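Side-chain contact in 3' terminal uridylyl transferase (Trypanosoma brucei, PDB 5HZD), which adds uridines from UTP to the 3' ends of mitochondrial guide RNAs, ribosomal RNAs and some mRNAs, and takes part in RNA editing: residues Val162-Ile167 and Pro173-His178. Residues are numbered along the deposited sequence; the frame is centred on the assembly and turned at random.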
ATOM      1  N   VAL A 162      -0.759 -23.063  -7.183  1.00 18.30           N
ATOM      2  CA  VAL A 162      -0.925 -22.937  -5.727  1.00 23.11           C
ATOM      3  C   VAL A 162      -0.692 -21.479  -5.287  1.00 21.48           C
ATOM      4  O   VAL A 162      -1.329 -20.965  -4.370  1.00 23.57           O
ATOM      5  CB  VAL A 162       0.075 -23.887  -5.013  1.00 22.69           C
ATOM      6  CG1 VAL A 162       0.217 -23.601  -3.528  1.00 26.76           C
ATOM      7  CG2 VAL A 162      -0.337 -25.356  -5.245  1.00 27.75           C
ATOM      8  N   ASN A 163       0.224 -20.803  -5.963  1.00 17.07           N
ATOM      9  CA  ASN A 163       0.661 -19.490  -5.521  1.00 15.07           C
ATOM     10  C   ASN A 163       0.043 -18.342  -6.308  1.00 15.83           C
ATOM     11  O   ASN A 163       0.005 -17.186  -5.835  1.00 19.12           O
ATOM     12  CB  ASN A 163       2.196 -19.385  -5.614  1.00 13.98           C
ATOM     13  CG  ASN A 163       2.887 -20.380  -4.730  1.00 16.59           C
ATOM     14  OD1 ASN A 163       3.308 -21.462  -5.184  1.00 19.98           O
ATOM     15  ND2 ASN A 163       3.014 -20.047  -3.452  1.00 15.81           N
ATOM     16  N   LEU A 164      -0.401 -18.618  -7.525  1.00 16.47           N
ATOM     17  CA  LEU A 164      -0.932 -17.565  -8.387  1.00 15.87           C
ATOM     18  C   LEU A 164      -2.437 -17.489  -8.372  1.00 16.63           C
ATOM     19  O   LEU A 164      -3.122 -18.496  -8.618  1.00 23.66           O
ATOM     20  CB  LEU A 164      -0.516 -17.794  -9.841  1.00 23.39           C
ATOM     21  CG  LEU A 164       0.906 -17.463 -10.233  1.00 24.87           C
ATOM     22  CD1 LEU A 164       1.097 -17.774 -11.724  1.00 25.03           C
ATOM     23  CD2 LEU A 164       1.202 -16.018  -9.966  1.00 23.23           C
ATOM     24  N   GLU A 165      -2.965 -16.301  -8.130  1.00 15.26           N
ATOM     25  CA  GLU A 165      -4.417 -16.109  -8.191  1.00 15.74           C
ATOM     26  C   GLU A 165      -4.738 -15.035  -9.227  1.00 16.03           C
ATOM     27  O   GLU A 165      -4.678 -13.854  -8.923  1.00 16.64           O
ATOM     28  CB  GLU A 165      -4.981 -15.689  -6.815  1.00 18.56           C
ATOM     29  CG  GLU A 165      -6.495 -15.415  -6.815  1.00 22.25           C
ATOM     30  CD  GLU A 165      -7.066 -14.891  -5.491  1.00 21.19           C
ATOM     31  OE1 GLU A 165      -8.298 -14.586  -5.469  1.00 23.84           O
ATOM     32  OE2 GLU A 165      -6.315 -14.790  -4.495  1.00 21.31           O
ATOM     33  N   PRO A 166      -5.087 -15.443 -10.455  1.00 16.50           N
ATOM     34  CA  PRO A 166      -5.566 -14.472 -11.451  1.00 12.99           C
ATOM     35  C   PRO A 166      -6.945 -13.990 -11.040  1.00 18.60           C
ATOM     36  O   PRO A 166      -7.806 -14.818 -10.746  1.00 24.71           O
ATOM     37  CB  PRO A 166      -5.668 -15.301 -12.732  1.00 16.84           C
ATOM     38  CG  PRO A 166      -5.812 -16.751 -12.252  1.00 19.88           C
ATOM     39  CD  PRO A 166      -5.012 -16.815 -10.982  1.00 16.55           C
ATOM     40  N   ILE A 167      -7.144 -12.689 -10.974  1.00 15.18           N
ATOM     41  CA  ILE A 167      -8.468 -12.136 -10.706  1.00 15.44           C
ATOM     42  C   ILE A 167      -8.900 -11.308 -11.896  1.00 17.84           C
ATOM     43  O   ILE A 167      -8.812 -10.093 -11.877  1.00 21.46           O
ATOM     44  CB  ILE A 167      -8.431 -11.275  -9.433  1.00 18.44           C
ATOM     45  CG1 ILE A 167      -7.753 -12.054  -8.316  1.00 19.37           C
ATOM     46  CG2 ILE A 167      -9.850 -10.897  -8.994  1.00 24.71           C
ATOM     47  CD1 ILE A 167      -7.621 -11.274  -7.052  1.00 19.77           C
ATOM     48  N   PRO A 173      -9.056  -5.664 -12.655  1.00 20.65           N
ATOM     49  CA  PRO A 173      -8.455  -7.000 -12.722  1.00 16.21           C
ATOM     50  C   PRO A 173      -6.987  -6.971 -12.346  1.00 16.83           C
ATOM     51  O   PRO A 173      -6.251  -6.051 -12.715  1.00 18.14           O
ATOM     52  CB  PRO A 173      -8.582  -7.364 -14.204  1.00 16.73           C
ATOM     53  CG  PRO A 173      -9.758  -6.519 -14.676  1.00 20.22           C
ATOM     54  CD  PRO A 173      -9.559  -5.225 -13.966  1.00 18.62           C
ATOM     55  N   ILE A 174      -6.559  -7.970 -11.583  1.00 13.87           N
ATOM     56  CA  ILE A 174      -5.185  -8.029 -11.095  1.00 13.08           C
ATOM     57  C   ILE A 174      -4.740  -9.482 -11.038  1.00 12.18           C
ATOM     58  O   ILE A 174      -5.545 -10.401 -11.221  1.00 13.65           O
ATOM     59  CB  ILE A 174      -5.020  -7.414  -9.687  1.00 14.64           C
ATOM     60  CG1 ILE A 174      -5.932  -8.131  -8.683  1.00 18.07           C
ATOM     61  CG2 ILE A 174      -5.348  -5.927  -9.696  1.00 15.90           C
ATOM     62  CD1 ILE A 174      -5.572  -7.783  -7.216  1.00 16.70           C
ATOM     63  N   ILE A 175      -3.437  -9.675 -10.834  1.00 11.73           N
ATOM     64  CA  ILE A 175      -2.893 -10.977 -10.477  1.00 11.84           C
ATOM     65  C   ILE A 175      -2.372 -10.873  -9.060  1.00 14.32           C
ATOM     66  O   ILE A 175      -1.601  -9.983  -8.748  1.00 14.10           O
ATOM     67  CB  ILE A 175      -1.697 -11.366 -11.395  1.00 11.93           C
ATOM     68  CG1 ILE A 175      -2.172 -11.534 -12.848  1.00 12.95           C
ATOM     69  CG2 ILE A 175      -1.083 -12.698 -10.891  1.00 13.67           C
ATOM     70  CD1 ILE A 175      -1.007 -11.697 -13.840  1.00 13.94           C
ATOM     71  N   LYS A 176      -2.804 -11.768  -8.185  1.00 13.03           N
ATOM     72  CA  LYS A 176      -2.258 -11.807  -6.829  1.00 13.93           C
ATOM     73  C   LYS A 176      -1.320 -12.976  -6.728  1.00 13.51           C
ATOM     74  O   LYS A 176      -1.649 -14.098  -7.141  1.00 18.09           O
ATOM     75  CB  LYS A 176      -3.390 -12.007  -5.804  1.00 15.48           C
ATOM     76  CG  LYS A 176      -4.200 -10.709  -5.539  1.00 22.03           C
ATOM     77  CD  LYS A 176      -5.223 -10.928  -4.417  1.00 24.01           C
ATOM     78  CE  LYS A 176      -4.548 -10.932  -3.070  1.00 28.38           C
ATOM     79  NZ  LYS A 176      -4.234  -9.506  -2.690  1.00 27.08           N
ATOM     80  N   HIS A 177      -0.128 -12.747  -6.189  1.00 11.65           N
ATOM     81  CA  HIS A 177       0.778 -13.840  -5.908  1.00 11.87           C
ATOM     82  C   HIS A 177       0.915 -14.039  -4.410  1.00 14.55           C
ATOM     83  O   HIS A 177       1.209 -13.093  -3.665  1.00 14.63           O
ATOM     84  CB  HIS A 177       2.161 -13.565  -6.537  1.00 12.31           C
ATOM     85  CG  HIS A 177       3.177 -14.598  -6.167  1.00 13.17           C
ATOM     86  ND1 HIS A 177       4.155 -14.375  -5.217  1.00 14.47           N
ATOM     87  CD2 HIS A 177       3.310 -15.895  -6.550  1.00 13.93           C
ATOM     88  CE1 HIS A 177       4.882 -15.473  -5.084  1.00 17.47           C
ATOM     89  NE2 HIS A 177       4.375 -16.413  -5.864  1.00 15.83           N
ATOM     90  N   HIS A 178       0.637 -15.258  -3.960  1.00 14.26           N
ATOM     91  CA  HIS A 178       0.705 -15.605  -2.542  1.00 15.17           C
ATOM     92  C   HIS A 178       1.936 -16.480  -2.316  1.00 15.78           C
ATOM     93  O   HIS A 178       1.966 -17.637  -2.719  1.00 20.51           O
ATOM     94  CB  HIS A 178      -0.533 -16.417  -2.142  1.00 16.09           C
ATOM     95  CG  HIS A 178      -1.837 -15.778  -2.486  1.00 19.74           C
ATOM     96  ND1 HIS A 178      -2.483 -14.907  -1.634  1.00 26.15           N
ATOM     97  CD2 HIS A 178      -2.637 -15.909  -3.574  1.00 15.91           C
ATOM     98  CE1 HIS A 178      -3.617 -14.510  -2.191  1.00 24.64           C
ATOM     99  NE2 HIS A 178      -3.740 -15.114  -3.362  1.00 22.74           N
TER
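H178 NE2 donates to E165 OE2 at 2.8 Å, entering on the anti lone pair of that oxygen, the one turned away from OE1. Carboxylate and imidazole planes lie only 20° apart, so the pair meets nearly coplanar at the ring edge. E165 gets there with CG anti to its backbone N (chi1 178°) and an extended chain beyond. A second polar grip closes the same end: N163 ND2 reaches H178 O at 2.7 Å, in its own amide plane, while H178 N returns a bond to N163 O; N163 ND2 also bonds to S180 OG. Farther along, I167 CD1 rests on K176 CD at 3.6 Å and on I174 CG1 at 3.9 Å, lining the E165 face with aliphatic carbon. The E165, I167, I174 and K176 contacts belong to an antiparallel hairpin of strands 164-167 and 174-177, at one edge of the five-stranded mixed sheet of the nucleotidyltransferase palm, and the N163-H178 pair continues it just beyond the strand ends. E165-K176 and I167-I174 are its hydrogen-bonded pairs, E165 N meeting K176 O at 2.8 Å. On the reverse face L164 CD2 packs against I175 CG2 and comes to the ring edge of H177 at CD2, 4.0 Å away. H177 is positioned by stacking on F285 and by ND1 bonding to I283 O; I175 also touches helix 143-156. K176 bends at chi3 and chi4, and NZ forms a salt bridge with D286, a residue probably important for catalysis.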